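Local structure of separin (5U1T) at residues Ser1119-Asp1124 and Cys1390-Leu1395. The protein cleaves the cohesin subunit Scc1 as a caspase-like cysteine protease at the onset of anaphase, and so triggers chromosome segregation. Sequence-based numbering, arbitrary orientation.
Sequences SAAQKD and CLNKLL
Asn1392 reaches across to Ala1121 and Asp1124, residues three apart on the helix it faces, and its fit between them is a worked example of how one short side chain can fill the space between two helices where they cross closely. The axes of 1119-1124 and 1390-1395 come within 9.0 Å and cross at 58°, nearest at Ala1121, whose CA lies 5.5 Å from the CA of Asn1392. The small side chain of Ala1121 permits this approach: its methyl CB rests 3.9 Å from CB of Asn1392. Beyond that pair, the asparagine has CG anti to its own backbone nitrogen (chi1 179°), which carries the amide outward from its helix to lie against the backbone carbonyl of Ala1121, the O of that residue being 3.7 Å from CG of Asn1392. The same amide packs on CB of Asp1124. There the two side chains cross nearly at a right angle, with carboxylate and amide planes 32° apart. Replaced by an alanine, Asn1392 would probably leave a gap beside CB of Asp1124 and the carbonyl of Ala1121, where the amide now fills the space between the helices. Lys1393 adds a lighter touch at the margin: its chain, bent at chi2 and chi4, brings NZ to 4.0 Å from CB of Ala1121. NZ of Lys1393 lies 5.6 Å from OD2 of Asp1124, too far for a salt bridge, so any attraction is likely to be modest. Leu1125 continues the interface from helix 1111-1127, touching Leu1391, Asn1392 and Leu1395, while Gln1122 packs on helix 1062-1072. The contact thus joins helix 1111-1127, which precedes strand 1132-1139, to helix 1388-1397, which follows strand 1382-1385 of the same mixed sheet.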
loop_
_atom_site.group_PDB
_atom_site.type_symbol
_atom_site.label_atom_id
_atom_site.label_comp_id
_atom_site.label_asym_id
_atom_site.label_seq_id
_atom_site.Cartn_x
_atom_site.Cartn_y
_atom_site.Cartn_z
ATOM N N SER A 1119 32.665 -16.598 -23.247
ATOM C CA SER A 1119 33.778 -16.464 -24.162
ATOM C C SER A 1119 34.829 -17.511 -23.848
ATOM O O SER A 1119 35.638 -17.870 -24.703
ATOM C CB SER A 1119 34.371 -15.069 -24.075
ATOM O OG SER A 1119 34.958 -14.887 -22.805
ATOM N N ALA A 1120 34.819 -17.994 -22.609
ATOM C CA ALA A 1120 35.691 -19.096 -22.236
ATOM C C ALA A 1120 35.188 -20.379 -22.882
ATOM O O ALA A 1120 35.976 -21.251 -23.232
ATOM C CB ALA A 1120 35.769 -19.249 -20.738
ATOM N N ALA A 1121 33.873 -20.487 -23.047
ATOM C CA ALA A 1121 33.283 -21.661 -23.670
ATOM C C ALA A 1121 33.786 -21.770 -25.101
ATOM O O ALA A 1121 34.256 -22.820 -25.551
ATOM C CB ALA A 1121 31.781 -21.582 -23.642
ATOM N N GLN A 1122 33.694 -20.655 -25.807
ATOM C CA GLN A 1122 34.095 -20.598 -27.190
ATOM C C GLN A 1122 35.600 -20.823 -27.363
ATOM O O GLN A 1122 36.022 -21.503 -28.302
ATOM C CB GLN A 1122 33.668 -19.262 -27.762
ATOM C CG GLN A 1122 34.259 -18.928 -29.085
ATOM C CD GLN A 1122 33.417 -17.907 -29.791
ATOM O OE1 GLN A 1122 32.207 -17.838 -29.556
ATOM N NE2 GLN A 1122 34.044 -17.097 -30.656
ATOM N N LYS A 1123 36.402 -20.268 -26.457
ATOM C CA LYS A 1123 37.843 -20.483 -26.499
ATOM C C LYS A 1123 38.151 -21.960 -26.283
ATOM O O LYS A 1123 38.987 -22.545 -26.975
ATOM C CB LYS A 1123 38.561 -19.622 -25.460
ATOM C CG LYS A 1123 39.982 -20.083 -25.159
ATOM C CD LYS A 1123 40.951 -18.923 -25.018
ATOM C CE LYS A 1123 42.204 -19.332 -24.256
ATOM N NZ LYS A 1123 41.894 -19.645 -22.815
ATOM N N ASP A 1124 37.449 -22.570 -25.336
ATOM C CA ASP A 1124 37.623 -23.990 -25.050
ATOM C C ASP A 1124 37.209 -24.874 -26.213
ATOM O O ASP A 1124 37.929 -25.804 -26.555
ATOM C CB ASP A 1124 36.839 -24.390 -23.807
ATOM C CG ASP A 1124 37.502 -23.931 -22.544
ATOM O OD1 ASP A 1124 38.721 -23.650 -22.597
ATOM O OD2 ASP A 1124 36.809 -23.850 -21.508
ATOM N N CYS A 1390 26.453 -24.402 -23.054
ATOM C CA CYS A 1390 25.912 -25.716 -22.733
ATOM C C CYS A 1390 26.715 -26.844 -23.416
ATOM O O CYS A 1390 27.056 -27.866 -22.793
ATOM C CB CYS A 1390 24.437 -25.803 -23.134
ATOM S SG CYS A 1390 23.741 -27.451 -22.867
ATOM N N LEU A 1391 27.007 -26.652 -24.700
ATOM C CA LEU A 1391 27.835 -27.582 -25.421
ATOM C C LEU A 1391 29.167 -27.761 -24.687
ATOM O O LEU A 1391 29.575 -28.893 -24.403
ATOM C CB LEU A 1391 28.059 -27.107 -26.863
ATOM C CG LEU A 1391 28.921 -28.027 -27.736
ATOM C CD1 LEU A 1391 28.301 -29.418 -27.830
ATOM C CD2 LEU A 1391 29.162 -27.428 -29.128
ATOM N N ASN A 1392 29.837 -26.662 -24.349
ATOM C CA ASN A 1392 31.192 -26.798 -23.818
ATOM C C ASN A 1392 31.235 -27.372 -22.417
ATOM O O ASN A 1392 32.226 -27.977 -22.035
ATOM C CB ASN A 1392 31.943 -25.468 -23.831
ATOM C CG ASN A 1392 33.355 -25.601 -23.265
ATOM O OD1 ASN A 1392 34.227 -26.211 -23.888
ATOM N ND2 ASN A 1392 33.575 -25.054 -22.071
ATOM N N LYS A 1393 30.176 -27.198 -21.635
ATOM C CA LYS A 1393 30.184 -27.816 -20.314
ATOM C C LYS A 1393 29.858 -29.309 -20.451
ATOM O O LYS A 1393 30.447 -30.140 -19.756
ATOM C CB LYS A 1393 29.218 -27.113 -19.351
ATOM C CG LYS A 1393 29.617 -25.656 -19.025
ATOM C CD LYS A 1393 31.105 -25.500 -18.584
ATOM C CE LYS A 1393 31.557 -24.023 -18.682
ATOM N NZ LYS A 1393 31.363 -23.455 -20.084
ATOM N N LEU A 1394 28.942 -29.647 -21.358
ATOM C CA LEU A 1394 28.631 -31.044 -21.628
ATOM C C LEU A 1394 29.881 -31.774 -22.111
ATOM O O LEU A 1394 30.164 -32.894 -21.675
ATOM C CB LEU A 1394 27.519 -31.167 -22.664
ATOM C CG LEU A 1394 26.116 -31.402 -22.118
ATOM C CD1 LEU A 1394 25.165 -31.733 -23.251
ATOM C CD2 LEU A 1394 26.129 -32.510 -21.092
ATOM N N LEU A 1395 30.637 -31.139 -23.003
ATOM C CA LEU A 1395 31.863 -31.750 -23.497
ATOM C C LEU A 1395 32.938 -31.786 -22.397
ATOM O O LEU A 1395 33.668 -32.772 -22.269
ATOM C CB LEU A 1395 32.385 -31.023 -24.745
ATOM C CG LEU A 1395 31.541 -31.046 -26.030
ATOM C CD1 LEU A 1395 32.273 -30.387 -27.179
ATOM C CD2 LEU A 1395 31.117 -32.436 -26.421
#